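Local structure of acetone carboxylase alpha subunit (Xanthobacter autotrophicus Py2, 5M45) at residues V192-D197 against V395-S400; H343-H348 against S400-V405. The protein belongs to the hydantoinase B/oxoprolinase family and forms, within a six-chain assembly, a metal-containing subunit with a bound manganese(II) ion. All blocks are in the same frame, centred on the assembly; numbering follows the deposited sequence.

Contact 1: V192-D197 against V395-S400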
loop_
_atom_site.group_PDB
_atom_site.type_symbol
_atom_site.label_atom_id
_atom_site.label_comp_id
_atom_site.label_asym_id
_atom_site.label_seq_id
_atom_site.Cartn_x
_atom_site.Cartn_y
_atom_site.Cartn_z
ATOM N N VAL A 192 12.929 -2.378 2.909
ATOM C CA VAL A 192 13.441 -3.346 3.879
ATOM C C VAL A 192 12.422 -3.945 4.854
ATOM O O VAL A 192 12.800 -4.737 5.736
ATOM C CB VAL A 192 14.643 -2.798 4.672
ATOM C CG1 VAL A 192 15.773 -2.495 3.720
ATOM C CG2 VAL A 192 14.277 -1.558 5.510
ATOM N N GLN A 193 11.150 -3.575 4.649
ATOM C CA GLN A 193 10.013 -3.940 5.487
ATOM C C GLN A 193 8.740 -4.022 4.611
ATOM O O GLN A 193 8.745 -3.576 3.479
ATOM C CB GLN A 193 9.708 -2.821 6.507
ATOM C CG GLN A 193 10.743 -2.553 7.515
ATOM C CD GLN A 193 10.292 -1.512 8.521
ATOM O OE1 GLN A 193 9.597 -1.841 9.471
ATOM N NE2 GLN A 193 10.663 -0.260 8.301
ATOM N N ARG A 194 7.653 -4.513 5.207
ATOM C CA ARG A 194 6.310 -4.566 4.586
ATOM C C ARG A 194 5.881 -3.226 4.014
ATOM O O ARG A 194 5.193 -3.161 3.003
ATOM C CB ARG A 194 5.287 -5.017 5.647
ATOM C CG ARG A 194 3.847 -5.267 5.187
ATOM C CD ARG A 194 2.964 -5.705 6.346
ATOM N NE ARG A 194 1.646 -6.174 5.919
ATOM C CZ ARG A 194 1.398 -7.300 5.239
ATOM N NH1 ARG A 194 2.376 -8.186 4.955
ATOM N NH2 ARG A 194 0.144 -7.581 4.826
ATOM N N PHE A 195 6.264 -2.174 4.720
ATOM C CA PHE A 195 5.966 -0.778 4.344
ATOM C C PHE A 195 6.840 -0.387 3.119
ATOM O O PHE A 195 8.052 -0.129 3.256
ATOM C CB PHE A 195 6.143 0.120 5.563
ATOM C CG PHE A 195 5.563 -0.462 6.832
ATOM C CD1 PHE A 195 4.209 -0.822 6.895
ATOM C CD2 PHE A 195 6.353 -0.671 7.952
ATOM C CE1 PHE A 195 3.681 -1.398 8.044
ATOM C CE2 PHE A 195 5.792 -1.234 9.120
ATOM C CZ PHE A 195 4.473 -1.628 9.143
ATOM N N GLY A 196 6.239 -0.413 1.922
ATOM C CA GLY A 196 6.992 -0.286 0.651
ATOM C C GLY A 196 7.226 -1.589 -0.129
ATOM O O GLY A 196 7.876 -1.560 -1.179
ATOM N N ASP A 197 6.706 -2.725 0.366
ATOM C CA ASP A 197 6.934 -4.045 -0.236
ATOM C C ASP A 197 5.857 -4.376 -1.309
ATOM O O ASP A 197 5.881 -5.462 -1.883
ATOM C CB ASP A 197 6.950 -5.128 0.861
ATOM C CG ASP A 197 7.496 -6.485 0.390
ATOM O OD1 ASP A 197 8.551 -6.551 -0.342
ATOM O OD2 ASP A 197 6.901 -7.518 0.801
ATOM N N VAL A 395 8.069 -7.966 8.314
ATOM C CA VAL A 395 9.029 -8.503 7.352
ATOM C C VAL A 395 8.556 -8.253 5.895
ATOM O O VAL A 395 7.324 -8.237 5.619
ATOM C CB VAL A 395 9.377 -9.994 7.577
ATOM C CG1 VAL A 395 10.034 -10.175 8.951
ATOM C CG2 VAL A 395 8.168 -10.902 7.427
ATOM N N ALA A 396 9.537 -8.078 5.002
ATOM C CA ALA A 396 9.283 -7.978 3.558
ATOM C C ALA A 396 9.556 -9.316 2.822
ATOM O O ALA A 396 10.384 -10.141 3.272
ATOM C CB ALA A 396 10.133 -6.871 2.968
ATOM N N PHE A 397 8.866 -9.493 1.701
ATOM C CA PHE A 397 8.778 -10.757 0.961
ATOM C C PHE A 397 9.004 -10.679 -0.573
ATOM O O PHE A 397 8.953 -11.732 -1.223
ATOM C CB PHE A 397 7.358 -11.342 1.119
ATOM C CG PHE A 397 6.899 -11.586 2.534
ATOM C CD1 PHE A 397 7.114 -12.808 3.137
ATOM C CD2 PHE A 397 6.159 -10.617 3.218
ATOM C CE1 PHE A 397 6.619 -13.055 4.437
ATOM C CE2 PHE A 397 5.635 -10.867 4.487
ATOM C CZ PHE A 397 5.867 -12.092 5.102
ATOM N N SER A 398 9.201 -9.503 -1.165
ATOM C CA SER A 398 9.134 -9.402 -2.660
ATOM C C SER A 398 9.995 -10.427 -3.402
ATOM O O SER A 398 9.629 -10.827 -4.506
ATOM C CB SER A 398 9.504 -7.996 -3.182
ATOM O OG SER A 398 8.433 -7.065 -2.988
ATOM N N TYR A 399 11.156 -10.793 -2.851
ATOM C CA TYR A 399 12.025 -11.800 -3.458
ATOM C C TYR A 399 12.350 -12.966 -2.489
ATOM O O TYR A 399 13.506 -13.368 -2.300
ATOM C CB TYR A 399 13.276 -11.196 -4.118
ATOM C CG TYR A 399 14.010 -12.246 -4.946
ATOM C CD1 TYR A 399 13.334 -13.092 -5.794
ATOM C CD2 TYR A 399 15.385 -12.404 -4.831
ATOM C CE1 TYR A 399 14.002 -14.082 -6.528
ATOM C CE2 TYR A 399 16.074 -13.397 -5.551
ATOM C CZ TYR A 399 15.383 -14.239 -6.375
ATOM O OH TYR A 399 16.035 -15.241 -7.078
ATOM N N SER A 400 11.261 -13.477 -1.906
ATOM C CA SER A 400 11.242 -14.667 -1.045
ATOM C C SER A 400 12.114 -15.812 -1.594
ATOM O O SER A 400 12.804 -16.533 -0.850
ATOM C CB SER A 400 9.793 -15.186 -0.981
ATOM O OG SER A 400 9.654 -15.744 0.282
HETATM O O HOH W 1 12.067 -7.369 6.505
HETATM O O HOH W 2 4.902 -8.376 6.859
#
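D197 meets F397 and S398 through both oxygens of its carboxylate, which together accept three hydrogen bonds. Its CG lies anti to the backbone N (chi1 -167°), within reach of F397 N and S398 OG. OD1 takes two of the bonds: S398 OG comes from above the carboxylate plane, 56° out of it, at 2.7 Å, while S398 N meets the syn lone pair of OD1 at 3.1 Å in a bent bond. F397 N approaches OD2 at 2.9 Å, nearly straight, from the opposite side of the plane to S398 OG and 40° out of it. S398 OG sits beside its own backbone N, which lets hydroxyl and amide converge on one oxygen; Q191 NE2 also donates to OD1. Next to this grip A396 CB packs on Q193 C at 3.6 Å. Two waters also lie in the join: one accepts from A396 N and is in reach of V192 O, the other accepts from R194 NH1 and donates to V395 O. The extended R194 chain ends in a salt bridge with D143. Bonds to both oxygens fix the carboxylate's rotation. S398 O accepts from H150 ND1, a manganese ligand, so D197, by holding S398, probably helps to place this second-shell partner.

Contact 2: H343-H348 against S400-V405. With ACT (acetate ion), chain N.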
loop_
_atom_site.group_PDB
_atom_site.type_symbol
_atom_site.label_atom_id
_atom_site.label_comp_id
_atom_site.label_asym_id
_atom_site.label_seq_id
_atom_site.Cartn_x
_atom_site.Cartn_y
_atom_site.Cartn_z
ATOM N N HIS A 343 15.390 -7.028 4.653
ATOM C CA HIS A 343 15.581 -7.285 3.220
ATOM C C HIS A 343 14.262 -7.879 2.695
ATOM O O HIS A 343 13.304 -7.998 3.460
ATOM C CB HIS A 343 16.793 -8.201 3.004
ATOM C CG HIS A 343 16.783 -9.443 3.839
ATOM N ND1 HIS A 343 15.802 -10.402 3.742
ATOM C CD2 HIS A 343 17.637 -9.893 4.792
ATOM C CE1 HIS A 343 16.036 -11.386 4.597
ATOM N NE2 HIS A 343 17.139 -11.090 5.260
ATOM N N THR A 344 14.235 -8.275 1.418
ATOM C CA THR A 344 13.014 -8.812 0.766
ATOM C C THR A 344 13.012 -10.338 0.544
ATOM O O THR A 344 12.236 -10.845 -0.278
ATOM C CB THR A 344 12.754 -8.069 -0.570
ATOM O OG1 THR A 344 13.859 -8.215 -1.464
ATOM C CG2 THR A 344 12.530 -6.580 -0.302
ATOM N N TYR A 345 13.782 -11.073 1.351
ATOM C CA TYR A 345 14.065 -12.528 1.155
ATOM C C TYR A 345 13.421 -13.429 2.224
ATOM O O TYR A 345 13.641 -14.673 2.208
ATOM C CB TYR A 345 15.616 -12.801 1.017
ATOM C CG TYR A 345 16.303 -11.688 0.211
ATOM C CD1 TYR A 345 15.825 -11.335 -1.053
ATOM C CD2 TYR A 345 17.425 -11.006 0.707
ATOM C CE1 TYR A 345 16.373 -10.295 -1.766
ATOM C CE2 TYR A 345 17.994 -9.947 -0.016
ATOM C CZ TYR A 345 17.473 -9.593 -1.244
ATOM O OH TYR A 345 17.983 -8.519 -1.946
ATOM N N ASN A 346 12.619 -12.862 3.128
ATOM C CA ASN A 346 11.935 -13.622 4.154
ATOM C C ASN A 346 10.786 -14.479 3.595
ATOM O O ASN A 346 10.290 -14.215 2.473
ATOM C CB ASN A 346 11.389 -12.663 5.230
ATOM C CG ASN A 346 12.478 -11.764 5.793
ATOM O OD1 ASN A 346 13.347 -12.228 6.522
ATOM N ND2 ASN A 346 12.478 -10.484 5.407
ATOM N N ALA A 347 10.352 -15.487 4.355
ATOM C CA ALA A 347 9.279 -16.357 3.899
ATOM C C ALA A 347 8.232 -16.677 4.988
ATOM O O ALA A 347 7.977 -15.827 5.902
ATOM C CB ALA A 347 9.899 -17.629 3.240
ATOM N N HIS A 348 7.553 -17.812 4.863
ATOM C CA HIS A 348 6.437 -18.186 5.724
ATOM C C HIS A 348 6.374 -19.706 5.731
ATOM O O HIS A 348 6.844 -20.343 4.767
ATOM C CB HIS A 348 5.147 -17.577 5.170
ATOM C CG HIS A 348 3.942 -17.707 6.053
ATOM N ND1 HIS A 348 3.197 -18.858 6.119
ATOM C CD2 HIS A 348 3.286 -16.798 6.817
ATOM C CE1 HIS A 348 2.164 -18.680 6.934
ATOM N NE2 HIS A 348 2.188 -17.431 7.360
ATOM N N SER A 400 11.261 -13.477 -1.906
ATOM C CA SER A 400 11.242 -14.667 -1.045
ATOM C C SER A 400 12.114 -15.812 -1.594
ATOM O O SER A 400 12.804 -16.533 -0.850
ATOM C CB SER A 400 9.793 -15.186 -0.981
ATOM O OG SER A 400 9.654 -15.744 0.282
ATOM N N TRP A 401 12.025 -15.988 -2.898
ATOM C CA TRP A 401 12.757 -17.054 -3.599
ATOM C C TRP A 401 14.242 -17.092 -3.314
ATOM O O TRP A 401 14.806 -18.170 -3.337
ATOM C CB TRP A 401 12.596 -16.936 -5.136
ATOM C CG TRP A 401 11.190 -16.967 -5.671
ATOM C CD1 TRP A 401 10.557 -15.965 -6.341
ATOM C CD2 TRP A 401 10.285 -18.083 -5.647
ATOM N NE1 TRP A 401 9.314 -16.393 -6.779
ATOM C CE2 TRP A 401 9.105 -17.676 -6.341
ATOM C CE3 TRP A 401 10.341 -19.379 -5.117
ATOM C CZ2 TRP A 401 8.008 -18.511 -6.486
ATOM C CZ3 TRP A 401 9.238 -20.211 -5.290
ATOM C CH2 TRP A 401 8.092 -19.780 -5.974
ATOM N N HIS A 402 14.891 -15.955 -3.117
ATOM C CA HIS A 402 16.377 -15.921 -2.899
ATOM C C HIS A 402 16.815 -16.931 -1.826
ATOM O O HIS A 402 17.762 -17.721 -2.021
ATOM C CB HIS A 402 16.791 -14.522 -2.484
ATOM C CG HIS A 402 18.267 -14.272 -2.452
ATOM N ND1 HIS A 402 19.095 -14.533 -3.516
ATOM C CD2 HIS A 402 19.053 -13.732 -1.488
ATOM C CE1 HIS A 402 20.335 -14.181 -3.210
ATOM N NE2 HIS A 402 20.334 -13.686 -1.982
ATOM N N PHE A 403 16.061 -16.923 -0.710
ATOM C CA PHE A 403 16.272 -17.891 0.372
ATOM C C PHE A 403 15.644 -19.241 0.082
ATOM O O PHE A 403 16.273 -20.291 0.287
ATOM C CB PHE A 403 15.734 -17.320 1.710
ATOM C CG PHE A 403 16.608 -16.229 2.336
ATOM C CD1 PHE A 403 17.708 -15.641 1.667
ATOM C CD2 PHE A 403 16.311 -15.799 3.619
ATOM C CE1 PHE A 403 18.470 -14.655 2.294
ATOM C CE2 PHE A 403 17.058 -14.825 4.237
ATOM C CZ PHE A 403 18.141 -14.240 3.572
ATOM N N LEU A 404 14.400 -19.236 -0.385
ATOM C CA LEU A 404 13.656 -20.491 -0.602
ATOM C C LEU A 404 14.375 -21.488 -1.537
ATOM O O LEU A 404 14.572 -22.644 -1.179
ATOM C CB LEU A 404 12.236 -20.194 -1.165
ATOM C CG LEU A 404 11.209 -19.508 -0.228
ATOM C CD1 LEU A 404 9.941 -19.142 -0.994
ATOM C CD2 LEU A 404 10.846 -20.395 0.956
ATOM N N VAL A 405 14.772 -21.017 -2.732
ATOM C CA VAL A 405 15.397 -21.913 -3.742
ATOM C C VAL A 405 16.786 -22.398 -3.287
ATOM O O VAL A 405 17.252 -23.465 -3.739
ATOM C CB VAL A 405 15.496 -21.282 -5.154
ATOM C CG1 VAL A 405 14.143 -20.771 -5.622
ATOM C CG2 VAL A 405 16.530 -20.176 -5.212
HETATM C C ACT N . 7.325 -16.594 -9.486
HETATM O O ACT N . 7.663 -15.621 -8.773
HETATM O OXT ACT N . 6.116 -16.820 -9.708
HETATM C CH3 ACT N . 8.386 -17.484 -10.074
#
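H343, Y345, H402 and F403 form an aromatic cluster where the loop leading into helix 349-361 meets the first turn of helix 401-422. Within it, Y345 CB stands over the middle of the F403 ring, 3.6 Å from the ring centroid and only 11° off the normal, a CH-pi contact; the two side chains cross at about a right angle. A second partner of Y345 is H402, whose ring edge points at the tyrosine face: H402 CD2 lies 3.8 Å from Y345 CG, offset toward the rim, with the planes at 57°. H343 and F403 meet tip to tip, H343 CE1 being 3.6 Å from F403 CE2. The H343 ring, with CG between its backbone N and carbonyl carbon (chi1 51°), accepts Y345 N on ND1 at 3.2 Å. Polar and aliphatic contacts extend the seam: S400 OG donates to N346 O at 2.7 Å, and A347 CB touches L404 CD2 at 3.7 Å. Y345 O is buried without a polar partner, with F403 CD2 at 3.2 Å. W401, whose CB points away from segment 343-348, hydrogen-bonds an acetate ion through NE1, the acetate probably coming from the crystallisation liquor. V294 and V296 of strand 286-297 pack on the cluster, Y298 OH bonds Y345 OH, and D295 O bonds H402 NE2. The arrangement is that of a buried aromatic cluster joining a helix N-terminal turn to a neighbouring loop, here beside a strand of the mixed sheet.

Along the chain the four segments come in the order 192-197, 343-348, 395-400, 400-405, so the two contacts cross rather than nest. Contact 1 closes a long loop of 197 intervening residues, contact 2 a shorter one of 51. S400 belongs to both, and their centres are about 10 Å apart. Probable hydrogen bonds stitch them directly: Y399 N to T344 O at 2.8 Å and N346 ND2 to A396 O at 3.0 Å. The crossing contacts thus bring the loop between strands 165-175 and 204-208 of the seven-stranded antiparallel sheet, and the loop before helix 349-361, onto the lead-in and start of helix 401-422.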